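Local coordinates for protein cyclase (Streptomyces sp. R1128, PDB 3TFZ) that probably catalyses the regiospecific cyclisation and aromatisation of a polyketide chain in the R1128 biosynthetic pathway, using a helix-grip (Bet v 1-like) fold, at residues A[21-26]-A[155-160]; A[78-83]-A[108-113]; A[99-102]-A[106-109]. All blocks are in the same frame, centred on the assembly; numbering follows the deposited sequence.

Interaction 1: A[21-26]-A[155-160]; sequences WEVLAD and GEAERR
The guanidinium of R160 is the flat group at the centre of this contact: V23 CG2 sits over the middle of one face, 3.7 Å above its plane, while the carboxylate oxygen E156 OE2 lies at its edge, in plane. The side-on grip is two-pronged, both nitrogens going to one oxygen: R160 NE is 2.7 Å from E156 OE2 and R160 NH2 is 2.9 Å from it. They meet this oxygen on its anti side, from opposite faces of the carboxylate plane. The other oxygen, E156 OE1, uses its anti lone pair to take R159 NH1 at 2.7 Å, and R159 in turn lays one guanidinium face over G155 O. E156, R159 and R160 thus form a salt-bridge network within helix 131-164 that holds the carboxylate against rotation and fixes R160 flat where the valine methyl can rest on it.

In the helix-grip fold a long C-terminal helix lies across a curved sheet, and here the shorter helix 17-25 meets that helix. The two short segments run at 129° to each other, with axes 9.8 Å apart at closest approach. V23 bridges the interval with both methyls. With CG1 anti to the backbone N (chi1 167°), that branch reaches the aliphatic part of E156, 3.8 Å from V23 CG1 to E156 CG, while CG2 lies chiefly against R160 and, more loosely, A157 CB at 4.4 Å. I33 of helix 30-33 packs on both E156 and R160. E22 and D26 bring opposite charge near R160 without direct contact, which probably adds a mild electrostatic attraction.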
ATOM      1  N   TRP A  21      13.139  -6.065  -9.720  1.00 17.09           N
ATOM      2  CA  TRP A  21      13.183  -5.411 -10.992  1.00 17.01           C
ATOM      3  C   TRP A  21      13.126  -6.494 -12.103  1.00 18.22           C
ATOM      4  O   TRP A  21      12.288  -6.391 -13.006  1.00 17.12           O
ATOM      5  CB  TRP A  21      14.466  -4.554 -11.137  1.00 19.20           C
ATOM      6  CG  TRP A  21      14.505  -3.991 -12.564  1.00 20.30           C
ATOM      7  CD1 TRP A  21      15.338  -4.357 -13.600  1.00 21.15           C
ATOM      8  CD2 TRP A  21      13.586  -3.028 -13.094  1.00 21.04           C
ATOM      9  NE1 TRP A  21      14.989  -3.648 -14.745  1.00 21.41           N
ATOM     10  CE2 TRP A  21      13.882  -2.871 -14.467  1.00 20.75           C
ATOM     11  CE3 TRP A  21      12.521  -2.269 -12.519  1.00 22.60           C
ATOM     12  CZ2 TRP A  21      13.159  -1.973 -15.289  1.00 16.62           C
ATOM     13  CZ3 TRP A  21      11.846  -1.416 -13.289  1.00 18.03           C
ATOM     14  CH2 TRP A  21      12.193  -1.229 -14.668  1.00 19.94           C
ATOM     15  N   GLU A  22      14.031  -7.501 -12.038  1.00 18.19           N
ATOM     16  CA  GLU A  22      14.069  -8.551 -13.011  1.00 20.10           C
ATOM     17  C   GLU A  22      12.726  -9.238 -13.259  1.00 19.15           C
ATOM     18  O   GLU A  22      12.452  -9.560 -14.390  1.00 19.54           O
ATOM     19  CB  GLU A  22      15.137  -9.593 -12.696  1.00 21.89           C
ATOM     20  CG  GLU A  22      16.585  -9.042 -12.840  1.00 31.75           C
ATOM     21  CD  GLU A  22      17.604 -10.060 -12.418  1.00 44.29           C
ATOM     22  OE1 GLU A  22      17.205 -11.270 -12.405  1.00 47.86           O
ATOM     23  OE2 GLU A  22      18.788  -9.665 -12.107  1.00 49.43           O
ATOM     24  N   VAL A  23      11.936  -9.503 -12.207  1.00 17.48           N
ATOM     25  CA  VAL A  23      10.638 -10.104 -12.328  1.00 18.05           C
ATOM     26  C   VAL A  23       9.637  -9.071 -13.020  1.00 19.62           C
ATOM     27  O   VAL A  23       8.873  -9.433 -13.943  1.00 20.14           O
ATOM     28  CB  VAL A  23      10.154 -10.549 -10.923  1.00 17.16           C
ATOM     29  CG1 VAL A  23       8.667 -10.918 -10.838  1.00 14.35           C
ATOM     30  CG2 VAL A  23      11.060 -11.694 -10.347  1.00 17.54           C
ATOM     31  N   LEU A  24       9.652  -7.806 -12.590  1.00 17.68           N
ATOM     32  CA  LEU A  24       8.817  -6.832 -13.199  1.00 17.06           C
ATOM     33  C   LEU A  24       9.118  -6.648 -14.669  1.00 16.37           C
ATOM     34  O   LEU A  24       8.155  -6.599 -15.417  1.00 14.98           O
ATOM     35  CB  LEU A  24       8.907  -5.421 -12.477  1.00 18.79           C
ATOM     36  CG  LEU A  24       8.435  -5.324 -11.015  1.00 18.78           C
ATOM     37  CD1 LEU A  24       8.806  -4.013 -10.460  1.00 16.49           C
ATOM     38  CD2 LEU A  24       6.961  -5.562 -10.967  1.00 10.56           C
ATOM     39  N   ALA A  25      10.415  -6.448 -15.049  1.00 16.66           N
ATOM     40  CA  ALA A  25      10.851  -6.199 -16.429  1.00 16.97           C
ATOM     41  C   ALA A  25      10.510  -7.324 -17.444  1.00 18.64           C
ATOM     42  O   ALA A  25      10.389  -7.037 -18.690  1.00 19.67           O
ATOM     43  CB  ALA A  25      12.356  -5.830 -16.563  1.00 15.50           C
ATOM     44  N   ASP A  26      10.429  -8.580 -16.993  1.00 16.43           N
ATOM     45  CA  ASP A  26      10.297  -9.686 -17.985  1.00 17.77           C
ATOM     46  C   ASP A  26       8.809  -9.986 -18.247  1.00 18.31           C
ATOM     47  O   ASP A  26       8.270 -10.983 -17.714  1.00 16.85           O
ATOM     48  CB  ASP A  26      11.081 -10.878 -17.400  1.00 19.78           C
ATOM     49  CG  ASP A  26      11.097 -12.155 -18.304  1.00 24.80           C
ATOM     50  OD1 ASP A  26      10.810 -12.068 -19.525  1.00 29.04           O
ATOM     51  OD2 ASP A  26      11.365 -13.270 -17.717  1.00 32.38           O
ATOM     52  N   GLY A 155       5.494 -13.321  -4.485  1.00 17.61           N
ATOM     53  CA  GLY A 155       5.618 -14.786  -4.455  1.00 17.00           C
ATOM     54  C   GLY A 155       6.779 -15.199  -5.389  1.00 17.93           C
ATOM     55  O   GLY A 155       7.636 -16.000  -5.022  1.00 17.94           O
ATOM     56  N   GLU A 156       6.808 -14.613  -6.565  1.00 16.69           N
ATOM     57  CA  GLU A 156       7.797 -14.932  -7.582  1.00 18.22           C
ATOM     58  C   GLU A 156       9.221 -14.505  -7.242  1.00 18.02           C
ATOM     59  O   GLU A 156      10.198 -15.235  -7.516  1.00 19.53           O
ATOM     60  CB  GLU A 156       7.382 -14.337  -8.925  1.00 18.30           C
ATOM     61  CG  GLU A 156       8.388 -14.622 -10.048  1.00 19.02           C
ATOM     62  CD  GLU A 156       8.609 -16.092 -10.378  1.00 20.53           C
ATOM     63  OE1 GLU A 156       7.820 -16.980  -9.982  1.00 20.29           O
ATOM     64  OE2 GLU A 156       9.607 -16.385 -11.079  1.00 24.45           O
ATOM     65  N   ALA A 157       9.370 -13.305  -6.694  1.00 17.29           N
ATOM     66  CA  ALA A 157      10.699 -12.841  -6.326  1.00 16.79           C
ATOM     67  C   ALA A 157      11.242 -13.694  -5.167  1.00 15.75           C
ATOM     68  O   ALA A 157      12.445 -14.037  -5.113  1.00 18.40           O
ATOM     69  CB  ALA A 157      10.701 -11.253  -5.968  1.00 16.11           C
ATOM     70  N   GLU A 158      10.390 -13.975  -4.208  1.00 15.27           N
ATOM     71  CA  GLU A 158      10.794 -14.763  -3.036  1.00 17.16           C
ATOM     72  C   GLU A 158      11.112 -16.290  -3.413  1.00 17.78           C
ATOM     73  O   GLU A 158      12.107 -16.847  -2.952  1.00 19.39           O
ATOM     74  CB  GLU A 158       9.761 -14.610  -1.914  1.00 17.13           C
ATOM     75  CG  GLU A 158       9.562 -13.195  -1.439  1.00 19.49           C
ATOM     76  CD  GLU A 158       8.585 -13.059  -0.245  1.00 20.23           C
ATOM     77  OE1 GLU A 158       8.034 -14.085   0.157  1.00 23.60           O
ATOM     78  OE2 GLU A 158       8.310 -11.933   0.255  1.00 19.86           O
ATOM     79  N   ARG A 159      10.275 -16.924  -4.240  1.00 16.08           N
ATOM     80  CA  ARG A 159      10.571 -18.162  -4.969  1.00 18.49           C
ATOM     81  C   ARG A 159      11.991 -18.204  -5.555  1.00 19.22           C
ATOM     82  O   ARG A 159      12.625 -19.233  -5.538  1.00 21.67           O
ATOM     83  CB  ARG A 159       9.652 -18.135  -6.173  1.00 18.05           C
ATOM     84  CG  ARG A 159       9.370 -19.362  -6.743  1.00 21.93           C
ATOM     85  CD  ARG A 159       8.055 -19.391  -7.624  1.00 22.61           C
ATOM     86  NE  ARG A 159       6.849 -19.201  -6.823  1.00 23.61           N
ATOM     87  CZ  ARG A 159       5.824 -18.374  -7.124  1.00 25.75           C
ATOM     88  NH1 ARG A 159       5.791 -17.644  -8.274  1.00 20.60           N
ATOM     89  NH2 ARG A 159       4.780 -18.316  -6.270  1.00 23.53           N
ATOM     90  N   ARG A 160      12.410 -17.130  -6.217  1.00 18.78           N
ATOM     91  CA  ARG A 160      13.721 -16.993  -6.816  1.00 22.49           C
ATOM     92  C   ARG A 160      14.885 -16.835  -5.840  1.00 23.90           C
ATOM     93  O   ARG A 160      15.961 -17.327  -6.108  1.00 27.49           O
ATOM     94  CB  ARG A 160      13.762 -15.829  -7.825  1.00 23.45           C
ATOM     95  CG  ARG A 160      12.804 -16.040  -8.946  1.00 23.34           C
ATOM     96  CD  ARG A 160      13.192 -15.247 -10.107  1.00 26.20           C
ATOM     97  NE  ARG A 160      12.085 -15.274 -11.067  1.00 29.91           N
ATOM     98  CZ  ARG A 160      12.127 -14.750 -12.302  1.00 33.80           C
ATOM     99  NH1 ARG A 160      13.216 -14.088 -12.752  1.00 33.51           N
ATOM    100  NH2 ARG A 160      11.068 -14.876 -13.084  1.00 24.23           N
TER

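Interaction 2: A[78-83]-A[108-113]; sequences IAYRQL and LVLTHD. With CXS (3-cyclohexyl-1-propylsulfonic acid), chain H.
Y80 carries most of this contact, reaching across from strand 77-82 to the backbone of strand 105-116. Y80 OH donates to T111 O at 2.9 Å, in the carbonyl plane and on a lone pair. Y80 OH also lies over one face of the H112 imidazole, toward its CD2 corner, 3.0 Å from H112 CD2, and Y80 CE2 touches L110 CD1 at 4.1 Å, the two side chains crossing at about a right angle. With CG between the backbone N and the carbonyl carbon (chi1 72°), the ring directs its hydroxyl to the other strand.

The strands are not neighbours: strand 89-100 runs between them in the curved antiparallel sheet, which wraps round helix 131-164, with the Bet v 1-like cavity between. A molecule of 3-cyclohexyl-1-propylsulfonic acid, probably from the crystallisation liquor, lies here, its C1 over the centre of one face of Y80. Its amine N donates to H112 NE2 at 3.0 Å, in the imidazole plane, and Q82 NE2 gives a nearly straight bond (171°) to sulfonate O1. W65 and S67 also hydrogen-bond it. A leucine in place of Y80 would probably leave T111 O without its hydroxyl donor and the bound molecule without its aromatic floor.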
ATOM      1  N   ILE A  78       8.259   1.244 -13.601  1.00 16.12           N
ATOM      2  CA  ILE A  78       7.675   0.973 -14.895  1.00 14.88           C
ATOM      3  C   ILE A  78       6.415   1.768 -14.961  1.00 15.69           C
ATOM      4  O   ILE A  78       5.526   1.499 -14.164  1.00 16.94           O
ATOM      5  CB  ILE A  78       7.400  -0.516 -15.154  1.00 16.14           C
ATOM      6  CG1 ILE A  78       8.693  -1.388 -15.007  1.00 14.33           C
ATOM      7  CG2 ILE A  78       6.674  -0.677 -16.557  1.00 15.34           C
ATOM      8  CD1 ILE A  78       8.442  -2.886 -14.995  1.00 12.13           C
ATOM      9  N   ALA A  79       6.386   2.819 -15.802  1.00 15.96           N
ATOM     10  CA  ALA A  79       5.173   3.601 -16.140  1.00 16.21           C
ATOM     11  C   ALA A  79       4.381   2.812 -17.226  1.00 15.84           C
ATOM     12  O   ALA A  79       4.940   2.348 -18.225  1.00 14.10           O
ATOM     13  CB  ALA A  79       5.546   5.017 -16.703  1.00 14.94           C
ATOM     14  N   TYR A  80       3.088   2.603 -16.986  1.00 15.30           N
ATOM     15  CA  TYR A  80       2.232   1.919 -17.961  1.00 14.79           C
ATOM     16  C   TYR A  80       1.098   2.861 -18.377  1.00 15.39           C
ATOM     17  O   TYR A  80       0.675   3.669 -17.590  1.00 16.17           O
ATOM     18  CB  TYR A  80       1.773   0.485 -17.474  1.00 11.00           C
ATOM     19  CG  TYR A  80       0.757   0.536 -16.365  1.00 14.35           C
ATOM     20  CD1 TYR A  80      -0.595   0.615 -16.663  1.00 13.15           C
ATOM     21  CD2 TYR A  80       1.155   0.494 -14.974  1.00  6.28           C
ATOM     22  CE1 TYR A  80      -1.546   0.719 -15.644  1.00 14.90           C
ATOM     23  CE2 TYR A  80       0.265   0.629 -14.022  1.00 12.08           C
ATOM     24  CZ  TYR A  80      -1.095   0.730 -14.345  1.00 15.90           C
ATOM     25  OH  TYR A  80      -1.990   0.802 -13.347  1.00 18.16           O
ATOM     26  N   ARG A  81       0.634   2.776 -19.639  1.00 18.34           N
ATOM     27  CA  ARG A  81      -0.594   3.471 -20.122  1.00 19.78           C
ATOM     28  C   ARG A  81      -1.229   2.428 -21.063  1.00 21.08           C
ATOM     29  O   ARG A  81      -0.552   1.839 -21.900  1.00 18.87           O
ATOM     30  CB  ARG A  81      -0.271   4.800 -20.854  1.00 20.56           C
ATOM     31  CG  ARG A  81      -1.449   5.750 -21.250  1.00 27.35           C
ATOM     32  CD  ARG A  81      -1.184   6.914 -22.316  1.00 37.96           C
ATOM     33  NE  ARG A  81      -2.075   8.142 -22.241  1.00 50.92           N
ATOM     34  CZ  ARG A  81      -3.433   8.255 -22.484  1.00 58.71           C
ATOM     35  NH1 ARG A  81      -4.228   7.211 -22.828  1.00 58.56           N
ATOM     36  NH2 ARG A  81      -4.048   9.460 -22.367  1.00 56.34           N
ATOM     37  N   GLN A  82      -2.534   2.131 -20.869  1.00 19.89           N
ATOM     38  CA  GLN A  82      -3.259   1.203 -21.729  1.00 20.46           C
ATOM     39  C   GLN A  82      -3.714   1.945 -23.016  1.00 21.16           C
ATOM     40  O   GLN A  82      -4.301   2.982 -22.876  1.00 22.13           O
ATOM     41  CB  GLN A  82      -4.447   0.613 -20.945  1.00 17.58           C
ATOM     42  CG  GLN A  82      -3.928  -0.303 -19.911  1.00 20.27           C
ATOM     43  CD  GLN A  82      -5.024  -1.186 -19.356  1.00 23.08           C
ATOM     44  OE1 GLN A  82      -6.236  -1.025 -19.677  1.00 21.55           O
ATOM     45  NE2 GLN A  82      -4.617  -2.134 -18.529  1.00 19.36           N
ATOM     46  N   LEU A  83      -3.363   1.431 -24.199  1.00 23.60           N
ATOM     47  CA  LEU A  83      -3.661   2.012 -25.534  1.00 28.17           C
ATOM     48  C   LEU A  83      -4.956   1.451 -26.112  1.00 30.33           C
ATOM     49  O   LEU A  83      -5.503   1.996 -27.064  1.00 34.29           O
ATOM     50  CB  LEU A  83      -2.527   1.737 -26.537  1.00 28.57           C
ATOM     51  CG  LEU A  83      -1.137   2.223 -26.090  1.00 30.41           C
ATOM     52  CD1 LEU A  83      -0.100   2.000 -27.210  1.00 27.05           C
ATOM     53  CD2 LEU A  83      -1.161   3.724 -25.529  1.00 23.57           C
ATOM     54  N   LEU A 108       7.405  -2.648  -2.528  1.00 14.47           N
ATOM     55  CA  LEU A 108       6.832  -2.764  -3.872  1.00 14.55           C
ATOM     56  C   LEU A 108       5.477  -1.973  -3.941  1.00 14.07           C
ATOM     57  O   LEU A 108       4.549  -2.219  -3.185  1.00 15.69           O
ATOM     58  CB  LEU A 108       6.653  -4.271  -4.314  1.00 13.13           C
ATOM     59  CG  LEU A 108       6.106  -4.417  -5.754  1.00 14.35           C
ATOM     60  CD1 LEU A 108       7.088  -3.834  -6.867  1.00 13.79           C
ATOM     61  CD2 LEU A 108       5.855  -5.869  -6.085  1.00 16.23           C
ATOM     62  N   VAL A 109       5.411  -1.034  -4.869  1.00 13.06           N
ATOM     63  CA  VAL A 109       4.268  -0.221  -5.093  1.00 13.46           C
ATOM     64  C   VAL A 109       3.691  -0.299  -6.537  1.00 13.69           C
ATOM     65  O   VAL A 109       4.410  -0.279  -7.532  1.00 12.73           O
ATOM     66  CB  VAL A 109       4.584   1.267  -4.741  1.00 12.70           C
ATOM     67  CG1 VAL A 109       3.297   2.176  -4.898  1.00 13.52           C
ATOM     68  CG2 VAL A 109       5.101   1.352  -3.299  1.00 13.05           C
ATOM     69  N   LEU A 110       2.349  -0.322  -6.580  1.00 15.94           N
ATOM     70  CA  LEU A 110       1.563  -0.348  -7.808  1.00 14.33           C
ATOM     71  C   LEU A 110       0.448   0.762  -7.636  1.00 14.55           C
ATOM     72  O   LEU A 110      -0.288   0.712  -6.674  1.00 12.41           O
ATOM     73  CB  LEU A 110       0.960  -1.729  -8.047  1.00 10.02           C
ATOM     74  CG  LEU A 110       0.061  -1.834  -9.275  1.00 11.32           C
ATOM     75  CD1 LEU A 110       0.785  -1.397 -10.528  1.00 10.45           C
ATOM     76  CD2 LEU A 110      -0.422  -3.264  -9.448  1.00 12.37           C
ATOM     77  N   THR A 111       0.428   1.743  -8.588  1.00 13.94           N
ATOM     78  CA  THR A 111      -0.569   2.820  -8.679  1.00 13.03           C
ATOM     79  C   THR A 111      -1.457   2.583  -9.887  1.00 14.16           C
ATOM     80  O   THR A 111      -1.123   1.847 -10.840  1.00 12.54           O
ATOM     81  CB  THR A 111      -0.007   4.299  -8.720  1.00 11.52           C
ATOM     82  OG1 THR A 111       0.555   4.528  -9.968  1.00 14.03           O
ATOM     83  CG2 THR A 111       1.108   4.602  -7.686  1.00  8.03           C
ATOM     84  N   HIS A 112      -2.659   3.173  -9.780  1.00 15.31           N
ATOM     85  CA  HIS A 112      -3.641   3.146 -10.878  1.00 12.92           C
ATOM     86  C   HIS A 112      -4.274   4.471 -11.003  1.00 12.81           C
ATOM     87  O   HIS A 112      -4.789   4.946 -10.014  1.00 13.48           O
ATOM     88  CB  HIS A 112      -4.762   2.139 -10.637  1.00 10.80           C
ATOM     89  CG  HIS A 112      -4.313   0.727 -10.750  1.00 13.20           C
ATOM     90  ND1 HIS A 112      -3.777   0.027  -9.688  1.00 10.76           N
ATOM     91  CD2 HIS A 112      -4.383  -0.155 -11.772  1.00 12.28           C
ATOM     92  CE1 HIS A 112      -3.479  -1.203 -10.062  1.00  5.35           C
ATOM     93  NE2 HIS A 112      -3.874  -1.356 -11.313  1.00 10.04           N
ATOM     94  N   ASP A 113      -4.310   5.010 -12.229  1.00 12.57           N
ATOM     95  CA  ASP A 113      -5.043   6.241 -12.555  1.00 15.39           C
ATOM     96  C   ASP A 113      -6.057   5.767 -13.595  1.00 16.72           C
ATOM     97  O   ASP A 113      -5.661   5.206 -14.640  1.00 17.87           O
ATOM     98  CB  ASP A 113      -4.114   7.356 -13.125  1.00 16.56           C
ATOM     99  CG  ASP A 113      -3.089   7.870 -12.020  1.00 20.47           C
ATOM    100  OD1 ASP A 113      -3.621   8.421 -11.015  1.00 20.42           O
ATOM    101  OD2 ASP A 113      -1.832   7.632 -12.112  1.00 16.90           O
TER
HETATM  102  S   CXS H 171      -0.843  -3.171 -17.597  1.00 31.63           S
HETATM  103  O1  CXS H 171      -1.998  -2.452 -18.169  1.00 27.41           O
HETATM  104  O2  CXS H 171       0.469  -2.693 -18.149  1.00 30.56           O
HETATM  105  O3  CXS H 171      -1.083  -4.590 -17.920  1.00 36.64           O
HETATM  106  C1  CXS H 171      -0.682  -3.191 -15.912  1.00 31.37           C
HETATM  107  C2  CXS H 171      -1.923  -3.684 -15.226  1.00 31.26           C
HETATM  108  C3  CXS H 171      -2.375  -2.756 -14.148  1.00 34.05           C
HETATM  109  N   CXS H 171      -3.365  -3.452 -13.326  1.00 37.36           N
HETATM  110  C4  CXS H 171      -4.659  -3.889 -13.871  1.00 39.29           C
HETATM  111  C5  CXS H 171      -5.061  -3.230 -15.173  1.00 38.53           C
HETATM  112  C6  CXS H 171      -6.493  -2.664 -15.048  1.00 41.64           C
HETATM  113  C7  CXS H 171      -7.590  -3.690 -14.816  1.00 37.58           C
HETATM  114  C8  CXS H 171      -7.078  -4.456 -13.607  1.00 41.98           C
HETATM  115  C9  CXS H 171      -5.898  -3.678 -12.971  1.00 40.91           C

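Interaction 3: A[99-102]-A[106-109]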
ATOM      1  N   PHE A  99      11.321   0.111  -4.106  1.00 17.99           N
ATOM      2  CA  PHE A  99      12.275   0.847  -3.342  1.00 14.80           C
ATOM      3  C   PHE A  99      13.156  -0.137  -2.534  1.00 16.66           C
ATOM      4  O   PHE A  99      12.661  -1.116  -2.006  1.00 16.36           O
ATOM      5  CB  PHE A  99      11.553   1.758  -2.399  1.00 11.22           C
ATOM      6  CG  PHE A  99      10.639   2.783  -3.095  1.00 10.62           C
ATOM      7  CD1 PHE A  99      11.101   4.034  -3.372  1.00  7.97           C
ATOM      8  CD2 PHE A  99       9.277   2.532  -3.288  1.00  6.95           C
ATOM      9  CE1 PHE A  99      10.278   4.944  -3.976  1.00  9.97           C
ATOM     10  CE2 PHE A  99       8.497   3.400  -3.823  1.00 10.01           C
ATOM     11  CZ  PHE A  99       9.002   4.669  -4.170  1.00  9.00           C
ATOM     12  N   THR A 100      14.481   0.075  -2.537  1.00 17.59           N
ATOM     13  CA  THR A 100      15.361  -0.532  -1.562  1.00 17.89           C
ATOM     14  C   THR A 100      14.935  -0.141  -0.127  1.00 20.03           C
ATOM     15  O   THR A 100      14.924   1.101   0.243  1.00 21.46           O
ATOM     16  CB  THR A 100      16.794  -0.009  -1.809  1.00 18.12           C
ATOM     17  OG1 THR A 100      17.232  -0.558  -3.057  1.00 16.88           O
ATOM     18  CG2 THR A 100      17.664  -0.472  -0.781  1.00 12.54           C
ATOM     19  N   LEU A 101      14.569  -1.161   0.660  1.00 20.63           N
ATOM     20  CA  LEU A 101      14.263  -0.995   2.060  1.00 22.45           C
ATOM     21  C   LEU A 101      15.550  -1.376   2.816  1.00 26.27           C
ATOM     22  O   LEU A 101      16.108  -0.587   3.604  1.00 29.13           O
ATOM     23  CB  LEU A 101      13.056  -1.881   2.425  1.00 22.69           C
ATOM     24  CG  LEU A 101      12.563  -1.904   3.894  1.00 24.02           C
ATOM     25  CD1 LEU A 101      12.266  -0.509   4.521  1.00 21.94           C
ATOM     26  CD2 LEU A 101      11.339  -2.733   3.957  1.00 25.53           C
ATOM     27  N   ASP A 102      16.079  -2.565   2.557  1.00 25.69           N
ATOM     28  CA  ASP A 102      17.459  -2.771   2.855  1.00 28.13           C
ATOM     29  C   ASP A 102      18.056  -3.705   1.797  1.00 26.82           C
ATOM     30  O   ASP A 102      17.436  -3.939   0.756  1.00 26.39           O
ATOM     31  CB  ASP A 102      17.601  -3.236   4.315  1.00 30.10           C
ATOM     32  CG  ASP A 102      16.943  -4.592   4.572  1.00 35.63           C
ATOM     33  OD1 ASP A 102      16.315  -4.842   5.636  1.00 38.60           O
ATOM     34  OD2 ASP A 102      17.046  -5.418   3.663  1.00 41.63           O
ATOM     35  N   THR A 106      12.508  -5.149  -0.176  1.00 19.27           N
ATOM     36  CA  THR A 106      12.165  -4.162  -1.179  1.00 17.94           C
ATOM     37  C   THR A 106      10.748  -3.748  -0.819  1.00 17.30           C
ATOM     38  O   THR A 106       9.906  -4.567  -0.575  1.00 19.30           O
ATOM     39  CB  THR A 106      12.183  -4.845  -2.583  1.00 16.87           C
ATOM     40  OG1 THR A 106      13.468  -5.284  -2.882  1.00 23.58           O
ATOM     41  CG2 THR A 106      11.772  -3.983  -3.749  1.00 17.84           C
ATOM     42  N   GLN A 107      10.452  -2.463  -0.856  1.00 18.04           N
ATOM     43  CA  GLN A 107       9.062  -2.016  -0.824  1.00 16.55           C
ATOM     44  C   GLN A 107       8.535  -1.990  -2.294  1.00 15.72           C
ATOM     45  O   GLN A 107       9.129  -1.344  -3.173  1.00 14.22           O
ATOM     46  CB  GLN A 107       9.003  -0.603  -0.235  1.00 16.22           C
ATOM     47  CG  GLN A 107       7.592  -0.079   0.178  1.00 11.86           C
ATOM     48  CD  GLN A 107       7.113  -0.745   1.417  1.00 14.53           C
ATOM     49  OE1 GLN A 107       7.741  -0.700   2.474  1.00 16.91           O
ATOM     50  NE2 GLN A 107       5.977  -1.398   1.308  1.00  9.53           N
ATOM     51  N   LEU A 108       7.405  -2.648  -2.528  1.00 14.47           N
ATOM     52  CA  LEU A 108       6.832  -2.764  -3.872  1.00 14.55           C
ATOM     53  C   LEU A 108       5.477  -1.973  -3.941  1.00 14.07           C
ATOM     54  O   LEU A 108       4.549  -2.219  -3.185  1.00 15.69           O
ATOM     55  CB  LEU A 108       6.653  -4.271  -4.314  1.00 13.13           C
ATOM     56  CG  LEU A 108       6.106  -4.417  -5.754  1.00 14.35           C
ATOM     57  CD1 LEU A 108       7.088  -3.834  -6.867  1.00 13.79           C
ATOM     58  CD2 LEU A 108       5.855  -5.869  -6.085  1.00 16.23           C
ATOM     59  N   VAL A 109       5.411  -1.034  -4.869  1.00 13.06           N
ATOM     60  CA  VAL A 109       4.268  -0.221  -5.093  1.00 13.46           C
ATOM     61  C   VAL A 109       3.691  -0.299  -6.537  1.00 13.69           C
ATOM     62  O   VAL A 109       4.410  -0.279  -7.532  1.00 12.73           O
ATOM     63  CB  VAL A 109       4.584   1.267  -4.741  1.00 12.70           C
ATOM     64  CG1 VAL A 109       3.297   2.176  -4.898  1.00 13.52           C
ATOM     65  CG2 VAL A 109       5.101   1.352  -3.299  1.00 13.05           C
TER
HETATM   66  O   HOH W   1      16.446  -4.116  -1.883  1.00 19.51           O
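A beta hairpin built from strands 89-100 and 105-116 closes here, its two arms paired just before the turn. F99 and Q107 form the antiparallel hydrogen-bonded pair: F99 N donates to Q107 O at 2.8 Å with an N-H...O angle of 165°, and Q107 N returns a bond to F99 O, also 2.8 Å but more bent at 144°. The next pair, T100 with T106, is non-hydrogen-bonded, and T106 CA adds a CA-H...O contact to F99 O at 3.2 Å.

F99 and Q107 point to one face of the sheet. With CG beside the backbone N (chi1 -60°), the F99 ring turns its edge along the opposite arm, so that CE2 meets V109 CG2 at 4.0 Å. On that face the second subunit covers the hairpin: its own F99 meets this ring, and R97 of the second subunit donates to Q107 OE1, while Q107 NE2 reaches E8 of that subunit. T106 faces the other way, placing CG2 3.5 Å from F99 O and giving its hydroxyl to A15 O.

Nearer the turn the regular pairing breaks down: L101 and D102 together face R105, a classic beta bulge. L101 CB lies 4.2 Å from Q107 N, and D102 forms a salt bridge with R105. Across the hairpin end, a water donates to D102 O and, weakly, to T106 OG1.

How the interactions relate
Starting from the N terminus, helix 17-25 follows strand 5-13 and meets its partner only near the end of the chain, so interaction 1 closes a loop enclosing nearly the whole sheet. Interactions 2 and 3 nest inside it. Interaction 2 spans strand 89-100 to join strands 77-82 and 105-116, whereas interaction 3 joins the two arms of the hairpin 89-100/105-116, and its second segment overlaps that of interaction 2, with L108 and V109 in common. Packing ties them to the outer contact: W21 and L24 rest on I78, and L24 on L108. Helix, pocket-lining sheet and the hairpin at the subunit interface are thereby connected.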